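Local coordinates for protein yojF (Bacillus subtilis, PDB 1NJH), which is of unknown function, a mainly beta-stranded protein of the DUF1806 family that assembles from two copies of the chain, at residues Val24-Glu29 and Gly77-Glu82; Val55-Ala60 and Val70-Glu75. All coordinates share one frame; numbering follows the deposited sequence.

Contact 1 of 2, residues Val24-Glu29 and Gly77-Glu82; sequences VYIHLE and GWIYAE
I26 and I79 have nearly the same rotamer. In each, CG1 lies beside the backbone N and anti to the carbonyl carbon (chi1 -68° in I26, -67° in I79). The two chains extend beyond CG1 and reach toward each other tip to tip. Their CD1 methyls are modelled too close together for the exact spacing to be trusted. The contact is face-to-face packing within the antiparallel beta sheet. Strands 24-32 and 78-89 are not neighbours in that sheet. The two strands lie over each other, with short axes 9.1 Å apart at the closest point and crossing at 47°. No hydrogen bond joins the two segments; the contact is apolar packing, with one touch on the Y80 carbonyl oxygen. L28 carries the other end of the contact. Its CG stands anti to the backbone N, and its two methyls divide the work. CD2 lies 4.4 Å from CG2 of I79, the branch methyl. It also comes to 4.3 Å from the backbone O of Y80. L110 packs on both I26 and L28, and L72 packs on both I26 and I79. The contact is therefore part of a larger apolar core. The second subunit adds to it: I50 of that chain packs on I79, and Y49 of that chain packs on L28. W78, I79 and Y80 also pair with a strand of the second subunit in an antiparallel ladder, so the sheet runs on across the interface. A81 has just a methyl to offer, and its CB meets CD1 of L28 at 4.1 Å.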
# COMPACT_ATOMS: atom_id res chain seq x y z
N VAL A 24 13.41 -6.06 -5.31
CA VAL A 24 13.32 -4.64 -5.61
C VAL A 24 12.61 -3.95 -4.47
O VAL A 24 12.02 -4.59 -3.60
CB VAL A 24 12.58 -4.37 -6.94
CG1 VAL A 24 13.40 -4.93 -8.10
CG2 VAL A 24 11.17 -4.97 -6.91
N TYR A 25 12.71 -2.62 -4.44
CA TYR A 25 12.05 -1.85 -3.41
C TYR A 25 10.85 -1.17 -4.03
O TYR A 25 10.91 -0.69 -5.16
CB TYR A 25 13.00 -0.80 -2.84
CG TYR A 25 14.11 -1.40 -2.02
CD1 TYR A 25 15.28 -1.84 -2.62
CD2 TYR A 25 13.97 -1.56 -0.64
CE1 TYR A 25 16.30 -2.42 -1.87
CE2 TYR A 25 14.97 -2.14 0.12
CZ TYR A 25 16.13 -2.57 -0.51
OH TYR A 25 17.14 -3.13 0.24
N ILE A 26 9.76 -1.10 -3.27
CA ILE A 26 8.56 -0.48 -3.77
C ILE A 26 8.04 0.67 -2.89
O ILE A 26 8.14 0.64 -1.65
CB ILE A 26 7.44 -1.57 -3.92
CG1 ILE A 26 7.83 -2.53 -5.05
CG2 ILE A 26 6.07 -0.92 -4.15
CD1 ILE A 26 6.77 -3.48 -5.47
N HIS A 27 7.54 1.71 -3.56
CA HIS A 27 6.89 2.81 -2.88
C HIS A 27 5.48 2.80 -3.47
O HIS A 27 5.32 2.85 -4.69
CB HIS A 27 7.55 4.16 -3.18
CG HIS A 27 6.91 5.29 -2.43
ND1 HIS A 27 5.86 6.03 -2.93
CD2 HIS A 27 7.11 5.73 -1.16
CE1 HIS A 27 5.44 6.88 -2.00
NE2 HIS A 27 6.18 6.71 -0.92
N LEU A 28 4.46 2.72 -2.61
CA LEU A 28 3.06 2.72 -3.06
C LEU A 28 2.34 3.63 -2.10
O LEU A 28 2.32 3.39 -0.90
CB LEU A 28 2.47 1.31 -2.98
CG LEU A 28 0.99 1.21 -3.36
CD1 LEU A 28 0.78 1.64 -4.81
CD2 LEU A 28 0.50 -0.21 -3.13
N GLU A 29 1.74 4.68 -2.65
CA GLU A 29 1.08 5.68 -1.82
C GLU A 29 -0.18 6.24 -2.47
O GLU A 29 -0.25 6.38 -3.69
CB GLU A 29 2.10 6.80 -1.56
CG GLU A 29 1.55 8.09 -0.93
CD GLU A 29 2.64 9.15 -0.67
OE1 GLU A 29 3.69 9.12 -1.35
OE2 GLU A 29 2.43 10.02 0.20
N GLY A 77 2.04 -12.90 -2.53
CA GLY A 77 1.02 -11.87 -2.47
C GLY A 77 0.84 -11.10 -3.76
O GLY A 77 1.18 -11.58 -4.86
N TRP A 78 0.31 -9.89 -3.63
CA TRP A 78 0.04 -9.04 -4.78
C TRP A 78 0.25 -7.57 -4.47
O TRP A 78 0.09 -7.16 -3.32
CB TRP A 78 -1.42 -9.16 -5.21
CG TRP A 78 -1.95 -10.54 -5.35
CD1 TRP A 78 -2.19 -11.44 -4.35
CD2 TRP A 78 -2.32 -11.18 -6.56
NE1 TRP A 78 -2.68 -12.61 -4.87
CE2 TRP A 78 -2.77 -12.48 -6.23
CE3 TRP A 78 -2.31 -10.79 -7.91
CZ2 TRP A 78 -3.22 -13.39 -7.20
CZ3 TRP A 78 -2.75 -11.70 -8.87
CH2 TRP A 78 -3.20 -12.98 -8.51
N ILE A 79 0.60 -6.81 -5.50
CA ILE A 79 0.72 -5.36 -5.39
C ILE A 79 -0.08 -4.87 -6.58
O ILE A 79 0.12 -5.31 -7.73
CB ILE A 79 2.17 -4.89 -5.49
CG1 ILE A 79 2.94 -5.36 -4.27
CG2 ILE A 79 2.20 -3.35 -5.64
CD1 ILE A 79 4.40 -4.95 -4.28
N TYR A 80 -1.04 -3.99 -6.32
CA TYR A 80 -1.91 -3.51 -7.36
C TYR A 80 -2.19 -2.01 -7.21
O TYR A 80 -2.37 -1.51 -6.10
CB TYR A 80 -3.21 -4.31 -7.28
CG TYR A 80 -4.30 -3.88 -8.21
CD1 TYR A 80 -4.31 -4.29 -9.55
CD2 TYR A 80 -5.34 -3.09 -7.75
CE1 TYR A 80 -5.35 -3.91 -10.40
CE2 TYR A 80 -6.38 -2.70 -8.59
CZ TYR A 80 -6.38 -3.12 -9.91
OH TYR A 80 -7.42 -2.72 -10.74
N ALA A 81 -2.19 -1.30 -8.33
CA ALA A 81 -2.44 0.15 -8.34
C ALA A 81 -3.30 0.48 -9.56
O ALA A 81 -2.98 0.07 -10.68
CB ALA A 81 -1.12 0.93 -8.40
N GLU A 82 -4.37 1.23 -9.34
CA GLU A 82 -5.26 1.65 -10.43
C GLU A 82 -5.28 3.17 -10.52
O GLU A 82 -5.08 3.85 -9.51
CB GLU A 82 -6.68 1.14 -10.16
CG GLU A 82 -7.80 1.84 -10.95
CD GLU A 82 -7.80 1.50 -12.43
OE1 GLU A 82 -6.97 2.05 -13.19
OE2 GLU A 82 -8.64 0.66 -12.83

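Contact 2 of 2, residues Val55-Ala60 and Val70-Glu75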
# COMPACT_ATOMS: atom_id res chain seq x y z
N VAL A 55 10.37 -6.68 -2.16
CA VAL A 55 9.64 -7.81 -2.74
C VAL A 55 10.32 -8.30 -4.01
O VAL A 55 11.16 -7.61 -4.60
CB VAL A 55 8.19 -7.41 -3.14
CG1 VAL A 55 7.48 -6.72 -1.98
CG2 VAL A 55 8.22 -6.50 -4.36
N THR A 56 9.93 -9.49 -4.42
CA THR A 56 10.41 -10.09 -5.65
C THR A 56 9.13 -10.53 -6.36
O THR A 56 8.39 -11.34 -5.83
CB THR A 56 11.27 -11.34 -5.37
OG1 THR A 56 12.47 -10.95 -4.70
CG2 THR A 56 11.62 -12.03 -6.68
N TYR A 57 8.84 -9.95 -7.52
CA TYR A 57 7.64 -10.36 -8.25
C TYR A 57 8.03 -11.16 -9.49
O TYR A 57 9.05 -10.87 -10.12
CB TYR A 57 6.77 -9.14 -8.61
CG TYR A 57 7.41 -8.09 -9.50
CD1 TYR A 57 7.43 -8.23 -10.88
CD2 TYR A 57 7.90 -6.90 -8.95
CE1 TYR A 57 7.91 -7.21 -11.71
CE2 TYR A 57 8.38 -5.87 -9.76
CZ TYR A 57 8.38 -6.03 -11.13
OH TYR A 57 8.81 -5.02 -11.95
N HIS A 58 7.22 -12.17 -9.83
CA HIS A 58 7.52 -13.01 -10.99
C HIS A 58 6.65 -12.78 -12.22
O HIS A 58 7.01 -13.21 -13.33
CB HIS A 58 7.51 -14.49 -10.58
CG HIS A 58 6.42 -14.86 -9.62
ND1 HIS A 58 5.19 -15.33 -10.03
CD2 HIS A 58 6.37 -14.84 -8.27
CE1 HIS A 58 4.44 -15.58 -8.97
NE2 HIS A 58 5.13 -15.29 -7.89
N GLN A 59 5.52 -12.13 -12.04
CA GLN A 59 4.63 -11.78 -13.15
C GLN A 59 4.22 -10.34 -12.91
O GLN A 59 4.06 -9.91 -11.76
CB GLN A 59 3.40 -12.70 -13.19
CG GLN A 59 3.69 -14.06 -13.80
CD GLN A 59 4.09 -13.98 -15.27
OE1 GLN A 59 4.88 -14.79 -15.76
NE2 GLN A 59 3.54 -13.00 -15.98
N ALA A 60 4.07 -9.58 -13.99
CA ALA A 60 3.70 -8.18 -13.91
C ALA A 60 2.99 -7.77 -15.18
O ALA A 60 3.39 -8.17 -16.27
CB ALA A 60 4.97 -7.31 -13.71
N VAL A 70 -1.78 -1.43 -12.74
CA VAL A 70 -0.63 -2.32 -12.73
C VAL A 70 -0.79 -3.34 -11.62
O VAL A 70 -1.16 -2.99 -10.51
CB VAL A 70 0.69 -1.50 -12.49
CG1 VAL A 70 1.83 -2.45 -12.22
CG2 VAL A 70 1.00 -0.64 -13.71
N GLY A 71 -0.52 -4.60 -11.95
CA GLY A 71 -0.58 -5.70 -11.01
C GLY A 71 0.75 -6.43 -11.01
O GLY A 71 1.32 -6.75 -12.07
N LEU A 72 1.27 -6.70 -9.82
CA LEU A 72 2.54 -7.42 -9.68
C LEU A 72 2.26 -8.62 -8.80
O LEU A 72 1.72 -8.46 -7.71
CB LEU A 72 3.56 -6.52 -8.96
CG LEU A 72 3.81 -5.11 -9.48
CD1 LEU A 72 4.84 -4.41 -8.58
CD2 LEU A 72 4.32 -5.17 -10.93
N LYS A 73 2.63 -9.82 -9.25
CA LYS A 73 2.42 -11.02 -8.44
C LYS A 73 3.72 -11.30 -7.69
O LYS A 73 4.72 -11.66 -8.32
CB LYS A 73 2.07 -12.23 -9.31
CG LYS A 73 1.76 -13.47 -8.48
CD LYS A 73 0.42 -13.35 -7.76
CE LYS A 73 0.20 -14.47 -6.75
NZ LYS A 73 0.97 -14.34 -5.47
N THR A 74 3.69 -11.15 -6.37
CA THR A 74 4.89 -11.36 -5.57
C THR A 74 4.99 -12.80 -5.12
O THR A 74 4.12 -13.64 -5.43
CB THR A 74 4.91 -10.44 -4.32
OG1 THR A 74 3.83 -10.81 -3.46
CG2 THR A 74 4.76 -8.97 -4.72
N GLU A 75 6.06 -13.07 -4.37
CA GLU A 75 6.33 -14.39 -3.83
C GLU A 75 5.06 -15.05 -3.31
O GLU A 75 4.71 -16.15 -3.73
CB GLU A 75 7.38 -14.29 -2.72
CG GLU A 75 8.74 -13.78 -3.22
CD GLU A 75 9.77 -13.61 -2.12
OE1 GLU A 75 9.60 -12.71 -1.26
OE2 GLU A 75 10.76 -14.38 -2.10
O HOH W 1 7.90 -10.90 -2.33
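K73 and H58 lie side by side, with their side chains pointing the same way. From K73, CB sits 4.1 Å from CB of Q59. CG is anti to the backbone N (chi1 -176°) and comes 3.4 Å from CE1 of H58. The chain then bends, and NZ turns back to give a hydrogen bond to T74 O at 3.2 Å. NZ also bonds to G77 O and makes a cation-pi contact with W78. An alanine here would probably leave T74 O and G77 O without the NZ bonds and the H58 ring freer to turn. The segments belong to the beta hairpin of strands 45-63 and 68-74; the bonding at H58 and Q59 opposite K73 is consistent with a classic beta bulge. H58 N donates to K73 O at 3.0 Å, nearly along the C=O axis. K73 N donates to Q59 O at 2.9 Å, and this bond is almost straight (172°). The strand turns a corner at H58. The H58 ring folds back so that K73 O, the acceptor of its own backbone N-H, lies over the centre of one face, and NE2 gives a weak bond to T74 O. Y57 and L72 are buried; A60 lies beside them. CD2 of L72 stands 4.1 Å from the centroid of the Y57 ring in a CH-pi contact. The same methyl is 3.6 Å from CB of A60. The Y57 hydroxyl bonds to L16 O in helix 9-18.

After strand 5-6 and helix 9-18, the chain runs through 24-29. It returns antiparallel beside that strand and reaches 55-60, then turns back as 70-75. Contact 2 closes this short hairpin loop. The next strand brings 77-82 in, and contact 1 closes the longer loop. Contact 2 is thus nested inside contact 1, and the two do not cross. Their centres are about 9 Å apart. Neighbouring strands join them: L72 N probably bonds to I79 O, and V70 N to A81 O, each at 2.8 Å. Contact 2 links strands along the sheet and reaches helix 9-18. Contact 1 packs strand 24-32 against strand 78-89 in the apolar core.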